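Local coordinates for protein putative NTP pyrophosphohydrolase (Exiguobacterium sibiricum 255-15, PDB 3NL9) that probably hydrolyses nucleoside triphosphates to monophosphates and pyrophosphate, as an all-helical dimeric member of the MazG-like NTP pyrophosphohydrolases, at residues P5-F18 and G117-L131. Residues are numbered along the deposited sequence; the frame is centred on the assembly and turned at random.
Sequences PNYYQDVKQFHQTF and GPLFEIVQQANMAKL. With EDO (1,2-ethanediol), chain B.
Phe-120 reaches from helix 117-128 into the start of helix 7-17, where Tyr-7 meets it in a T-shaped stack: the CD1 edge of the tyrosine stands over the centre of the phenylalanine face, with centroids 4.7 Å apart and planes at 83°. Phe-120 gets there with CG anti to its own nitrogen (chi1 174°), which carries the ring across the interface until its rim meets Asp-10 and Val-11 CG2. The Asp-10 carboxylate lies nearly coplanar with this ring, OD2 3.5 Å from Phe-120 CE1. Tyr-103 of the second subunit also meets the Phe-120 ring, and an alanine here would probably open a gap between Tyr-7, Val-11 and that tyrosine. At Gly-117 the backbone comes close, its O 3.4 Å from Pro-5 CG.

One turn on, the amide of Gln-124 stacks on the Asp-10 carboxylate, and its NE2 donates to Asp-10 O (3.0 Å) from above the carbonyl plane through a bent bond; that oxygen also accepts from Phe-14 N. Gln-124 OE1 bonds to Tyr-103 OH of the second subunit, so both ends of the buried amide are held.

A second close-packed patch follows, where Asn-127 ND2 sits over the Phe-14 ring and buried Phe-18 brings CZ 3.4 Å from Asn-127 O. The looser, solvent side is the Gln-13 flank: this exposed residue only brushes selenomethionine Met-128, CG 4.0 Å from SE, and partly exposed Thr-17 and Leu-131 close the edge.

The two helices run almost parallel, at 16° to each other, their axes 10.5 Å apart at closest approach, a side-by-side helix pair built into the dimer interface of this all-alpha, MazG-like fold.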
loop_
_atom_site.group_PDB
_atom_site.type_symbol
_atom_site.label_atom_id
_atom_site.label_comp_id
_atom_site.label_asym_id
_atom_site.label_seq_id
_atom_site.Cartn_x
_atom_site.Cartn_y
_atom_site.Cartn_z
ATOM N N PRO A 5 15.227 -6.013 1.008
ATOM C CA PRO A 5 14.939 -6.217 2.434
ATOM C C PRO A 5 13.854 -7.275 2.651
ATOM O O PRO A 5 13.001 -7.446 1.781
ATOM C CB PRO A 5 14.450 -4.834 2.929
ATOM C CG PRO A 5 14.580 -3.881 1.778
ATOM C CD PRO A 5 14.739 -4.709 0.517
ATOM N N ASN A 6 13.878 -7.964 3.790
ATOM C CA ASN A 6 12.736 -8.794 4.179
ATOM C C ASN A 6 11.698 -7.904 4.836
ATOM O O ASN A 6 11.646 -7.776 6.090
ATOM C CB ASN A 6 13.065 -9.991 5.101
ATOM C CG ASN A 6 11.868 -11.033 5.150
ATOM O OD1 ASN A 6 10.638 -10.677 5.087
ATOM N ND2 ASN A 6 12.233 -12.310 5.227
ATOM N N TYR A 7 10.877 -7.318 3.968
ATOM C CA TYR A 7 9.883 -6.335 4.359
ATOM C C TYR A 7 9.011 -6.802 5.493
ATOM O O TYR A 7 8.864 -6.095 6.492
ATOM C CB TYR A 7 8.980 -5.979 3.176
ATOM C CG TYR A 7 9.695 -5.351 2.000
ATOM C CD1 TYR A 7 10.171 -4.046 2.056
ATOM C CD2 TYR A 7 9.883 -6.052 0.823
ATOM C CE1 TYR A 7 10.830 -3.463 0.955
ATOM C CE2 TYR A 7 10.542 -5.482 -0.261
ATOM C CZ TYR A 7 11.004 -4.191 -0.200
ATOM O OH TYR A 7 11.643 -3.648 -1.310
ATOM N N TYR A 8 8.424 -7.997 5.339
ATOM C CA TYR A 8 7.471 -8.498 6.325
ATOM C C TYR A 8 8.157 -8.765 7.673
ATOM O O TYR A 8 7.615 -8.431 8.740
ATOM C CB TYR A 8 6.774 -9.780 5.783
ATOM C CG TYR A 8 5.839 -10.446 6.782
ATOM C CD1 TYR A 8 4.581 -9.915 7.080
ATOM C CD2 TYR A 8 6.241 -11.578 7.468
ATOM C CE1 TYR A 8 3.729 -10.550 8.026
ATOM C CE2 TYR A 8 5.418 -12.200 8.390
ATOM C CZ TYR A 8 4.166 -11.684 8.671
ATOM O OH TYR A 8 3.368 -12.337 9.596
ATOM N N GLN A 9 9.324 -9.401 7.648
ATOM C CA GLN A 9 10.042 -9.692 8.908
ATOM C C GLN A 9 10.479 -8.392 9.594
ATOM O O GLN A 9 10.427 -8.308 10.805
ATOM C CB GLN A 9 11.225 -10.623 8.680
ATOM C CG GLN A 9 10.775 -12.063 8.238
ATOM C CD GLN A 9 9.916 -12.772 9.276
ATOM O OE1 GLN A 9 10.083 -12.561 10.486
ATOM N NE2 GLN A 9 9.009 -13.647 8.813
ATOM N N ASP A 10 10.835 -7.374 8.810
ATOM C CA ASP A 10 11.279 -6.073 9.367
ATOM C C ASP A 10 10.123 -5.354 10.081
ATOM O O ASP A 10 10.255 -4.918 11.221
ATOM C CB ASP A 10 11.846 -5.185 8.258
ATOM C CG ASP A 10 13.295 -5.572 7.835
ATOM O OD1 ASP A 10 13.943 -6.403 8.486
ATOM O OD2 ASP A 10 13.781 -5.028 6.828
ATOM N N VAL A 11 8.944 -5.294 9.452
ATOM C CA VAL A 11 7.774 -4.719 10.129
ATOM C C VAL A 11 7.309 -5.574 11.288
ATOM O O VAL A 11 6.885 -5.053 12.297
ATOM C CB VAL A 11 6.587 -4.456 9.207
ATOM C CG1 VAL A 11 5.398 -3.817 10.018
ATOM C CG2 VAL A 11 7.011 -3.553 8.124
ATOM N N LYS A 12 7.377 -6.897 11.139
ATOM C CA LYS A 12 7.023 -7.779 12.239
ATOM C C LYS A 12 7.902 -7.476 13.452
ATOM O O LYS A 12 7.436 -7.386 14.604
ATOM C CB LYS A 12 7.172 -9.231 11.788
ATOM C CG LYS A 12 6.726 -10.233 12.832
ATOM C CD LYS A 12 6.664 -11.627 12.253
ATOM C CE LYS A 12 6.466 -12.634 13.377
ATOM N NZ LYS A 12 6.113 -13.969 12.851
ATOM N N GLN A 13 9.180 -7.310 13.184
ATOM C CA GLN A 13 10.149 -6.908 14.206
ATOM C C GLN A 13 9.781 -5.544 14.877
ATOM O O GLN A 13 9.802 -5.410 16.090
ATOM C CB GLN A 13 11.494 -6.753 13.505
ATOM C CG GLN A 13 12.545 -6.108 14.357
ATOM C CD GLN A 13 13.135 -7.089 15.238
ATOM O OE1 GLN A 13 13.976 -7.886 14.788
ATOM N NE2 GLN A 13 12.679 -7.117 16.509
ATOM N N PHE A 14 9.481 -4.542 14.057
ATOM C CA PHE A 14 9.044 -3.234 14.562
ATOM C C PHE A 14 7.826 -3.419 15.483
ATOM O O PHE A 14 7.803 -2.907 16.607
ATOM C CB PHE A 14 8.740 -2.277 13.399
ATOM C CG PHE A 14 8.251 -0.890 13.855
ATOM C CD1 PHE A 14 9.115 -0.009 14.487
ATOM C CD2 PHE A 14 6.930 -0.528 13.713
ATOM C CE1 PHE A 14 8.671 1.247 14.923
ATOM C CE2 PHE A 14 6.478 0.705 14.161
ATOM C CZ PHE A 14 7.346 1.589 14.753
ATOM N N HIS A 15 6.838 -4.201 15.034
ATOM C CA HIS A 15 5.661 -4.459 15.875
ATOM C C HIS A 15 5.952 -5.072 17.241
ATOM O O HIS A 15 5.394 -4.592 18.252
ATOM C CB HIS A 15 4.586 -5.285 15.135
ATOM C CG HIS A 15 3.748 -4.481 14.175
ATOM N ND1 HIS A 15 2.374 -4.590 14.125
ATOM C CD2 HIS A 15 4.091 -3.587 13.212
ATOM C CE1 HIS A 15 1.904 -3.788 13.184
ATOM N NE2 HIS A 15 2.924 -3.167 12.615
ATOM N N GLN A 16 6.811 -6.095 17.284
ATOM C CA GLN A 16 7.200 -6.735 18.566
ATOM C C GLN A 16 7.922 -5.695 19.411
ATOM O O GLN A 16 7.556 -5.473 20.545
ATOM C CB GLN A 16 8.126 -7.961 18.382
ATOM C CG GLN A 16 7.468 -9.192 17.685
ATOM C CD GLN A 16 8.425 -10.396 17.482
ATOM O OE1 GLN A 16 8.866 -11.029 18.446
ATOM N NE2 GLN A 16 8.734 -10.707 16.217
ATOM N N THR A 17 8.901 -5.004 18.823
ATOM C CA THR A 17 9.781 -4.125 19.607
ATOM C C THR A 17 8.969 -2.968 20.293
ATOM O O THR A 17 9.169 -2.681 21.485
ATOM C CB THR A 17 10.965 -3.615 18.732
ATOM O OG1 THR A 17 11.838 -4.722 18.403
ATOM C CG2 THR A 17 11.792 -2.543 19.443
ATOM N N PHE A 18 7.988 -2.421 19.568
ATOM C CA PHE A 18 7.244 -1.225 19.966
ATOM C C PHE A 18 5.811 -1.523 20.407
ATOM O O PHE A 18 4.976 -0.604 20.537
ATOM C CB PHE A 18 7.308 -0.209 18.797
ATOM C CG PHE A 18 8.671 0.398 18.669
ATOM C CD1 PHE A 18 9.014 1.538 19.395
ATOM C CD2 PHE A 18 9.649 -0.216 17.915
ATOM C CE1 PHE A 18 10.315 2.038 19.345
ATOM C CE2 PHE A 18 10.954 0.287 17.877
ATOM C CZ PHE A 18 11.282 1.407 18.565
ATOM N N GLY A 117 13.509 -0.812 -2.049
ATOM C CA GLY A 117 14.277 -1.486 -0.992
ATOM C C GLY A 117 15.136 -0.568 -0.111
ATOM O O GLY A 117 15.036 -0.607 1.122
ATOM N N PRO A 118 15.969 0.257 -0.726
ATOM C CA PRO A 118 16.855 1.154 0.047
ATOM C C PRO A 118 16.106 2.222 0.810
ATOM O O PRO A 118 16.534 2.628 1.888
ATOM C CB PRO A 118 17.744 1.779 -1.024
ATOM C CG PRO A 118 17.729 0.788 -2.158
ATOM C CD PRO A 118 16.341 0.217 -2.154
ATOM N N LEU A 119 14.979 2.686 0.256
ATOM C CA LEU A 119 14.154 3.642 0.956
ATOM C C LEU A 119 13.473 2.998 2.154
ATOM O O LEU A 119 13.445 3.576 3.244
ATOM C CB LEU A 119 13.111 4.246 0.005
ATOM C CG LEU A 119 13.635 5.041 -1.207
ATOM C CD1 LEU A 119 12.467 5.312 -2.220
ATOM C CD2 LEU A 119 14.280 6.354 -0.783
ATOM N N PHE A 120 12.888 1.813 1.950
ATOM C CA PHE A 120 12.281 1.068 3.061
ATOM C C PHE A 120 13.343 0.815 4.175
ATOM O O PHE A 120 13.050 0.946 5.349
ATOM C CB PHE A 120 11.690 -0.277 2.563
ATOM C CG PHE A 120 11.167 -1.165 3.678
ATOM C CD1 PHE A 120 12.014 -1.973 4.380
ATOM C CD2 PHE A 120 9.815 -1.170 4.001
ATOM C CE1 PHE A 120 11.555 -2.782 5.387
ATOM C CE2 PHE A 120 9.324 -2.008 5.023
ATOM C CZ PHE A 120 10.190 -2.801 5.712
ATOM N N GLU A 121 14.555 0.441 3.784
ATOM C CA GLU A 121 15.657 0.200 4.754
ATOM C C GLU A 121 15.927 1.424 5.649
ATOM O O GLU A 121 16.143 1.291 6.840
ATOM C CB GLU A 121 16.930 -0.204 3.997
ATOM C CG GLU A 121 18.099 -0.585 4.887
ATOM C CD GLU A 121 19.308 -1.103 4.073
ATOM O OE1 GLU A 121 19.129 -1.526 2.902
ATOM O OE2 GLU A 121 20.431 -1.093 4.618
ATOM N N ILE A 122 15.889 2.616 5.060
ATOM C CA ILE A 122 16.096 3.866 5.808
ATOM C C ILE A 122 14.956 4.074 6.835
ATOM O O ILE A 122 15.197 4.396 8.018
ATOM C CB ILE A 122 16.257 5.077 4.825
ATOM C CG1 ILE A 122 17.598 4.964 4.108
ATOM C CG2 ILE A 122 16.129 6.400 5.583
ATOM C CD1 ILE A 122 17.677 5.727 2.819
ATOM N N VAL A 123 13.721 3.830 6.406
ATOM C CA VAL A 123 12.533 3.992 7.283
ATOM C C VAL A 123 12.613 2.975 8.405
ATOM O O VAL A 123 12.438 3.300 9.583
ATOM C CB VAL A 123 11.203 3.856 6.467
ATOM C CG1 VAL A 123 9.985 3.767 7.372
ATOM C CG2 VAL A 123 11.013 5.054 5.559
ATOM N N GLN A 124 12.895 1.730 8.047
ATOM C CA GLN A 124 13.055 0.673 9.055
ATOM C C GLN A 124 14.083 0.988 10.129
ATOM O O GLN A 124 13.841 0.766 11.337
ATOM C CB GLN A 124 13.453 -0.657 8.360
ATOM C CG GLN A 124 13.732 -1.823 9.337
ATOM C CD GLN A 124 12.497 -2.227 10.111
ATOM O OE1 GLN A 124 11.377 -1.843 9.768
ATOM N NE2 GLN A 124 12.679 -3.080 11.093
ATOM N N GLN A 125 15.249 1.457 9.698
ATOM C CA GLN A 125 16.349 1.687 10.637
ATOM C C GLN A 125 16.037 2.853 11.593
ATOM O O GLN A 125 16.288 2.780 12.808
ATOM C CB GLN A 125 17.659 1.895 9.878
ATOM C CG GLN A 125 18.120 0.637 9.185
ATOM C CD GLN A 125 19.535 0.697 8.618
ATOM O OE1 GLN A 125 20.319 1.599 8.927
ATOM N NE2 GLN A 125 19.873 -0.300 7.808
ATOM N N ALA A 126 15.450 3.902 11.053
ATOM C CA ALA A 126 15.023 5.067 11.840
ATOM C C ALA A 126 13.917 4.694 12.847
ATOM O O ALA A 126 13.907 5.136 14.007
ATOM C CB ALA A 126 14.542 6.191 10.871
ATOM N N ASN A 127 12.978 3.859 12.400
ATOM C CA ASN A 127 11.934 3.392 13.270
ATOM C C ASN A 127 12.572 2.634 14.436
ATOM O O ASN A 127 12.236 2.885 15.601
ATOM C CB ASN A 127 10.957 2.472 12.509
ATOM C CG ASN A 127 9.858 3.239 11.777
ATOM O OD1 ASN A 127 9.777 4.467 11.869
ATOM N ND2 ASN A 127 8.967 2.500 11.091
HETATM N N MSE A 128 13.512 1.738 14.116
HETATM C CA MSE A 128 14.148 0.889 15.157
HETATM C C MSE A 128 15.013 1.724 16.096
HETATM O O MSE A 128 15.201 1.371 17.254
HETATM C CB MSE A 128 14.959 -0.260 14.532
HETATM C CG MSE A 128 14.127 -1.349 13.793
HETATM SE SE MSE A 128 12.753 -2.189 14.924
HETATM C CE MSE A 128 13.729 -2.931 16.438
ATOM N N ALA A 129 15.518 2.850 15.602
ATOM C CA ALA A 129 16.384 3.725 16.394
ATOM C C ALA A 129 15.559 4.597 17.380
ATOM O O ALA A 129 16.110 5.448 18.079
ATOM C CB ALA A 129 17.230 4.605 15.468
ATOM N N LYS A 130 14.242 4.384 17.457
ATOM C CA LYS A 130 13.417 5.143 18.395
ATOM C C LYS A 130 13.527 4.629 19.806
ATOM O O LYS A 130 12.926 5.176 20.719
ATOM C CB LYS A 130 11.955 5.158 17.968
ATOM C CG LYS A 130 11.686 5.971 16.725
ATOM C CD LYS A 130 10.201 6.232 16.601
ATOM C CE LYS A 130 9.870 6.972 15.322
ATOM N NZ LYS A 130 8.418 7.320 15.262
ATOM N N LEU A 131 14.304 3.581 20.023
ATOM C CA LEU A 131 14.503 3.136 21.395
ATOM C C LEU A 131 15.298 4.187 22.126
ATOM O O LEU A 131 16.199 4.815 21.566
ATOM C CB LEU A 131 15.206 1.784 21.434
ATOM C CG LEU A 131 14.422 0.627 20.843
ATOM C CD1 LEU A 131 15.328 -0.643 20.709
ATOM C CD2 LEU A 131 13.174 0.375 21.697
HETATM C C1 EDO B . 2.540 0.520 12.881
HETATM O O1 EDO B . 1.099 0.601 12.797
HETATM C C2 EDO B . 3.111 0.190 11.495
HETATM O O2 EDO B . 2.525 -1.000 10.928
#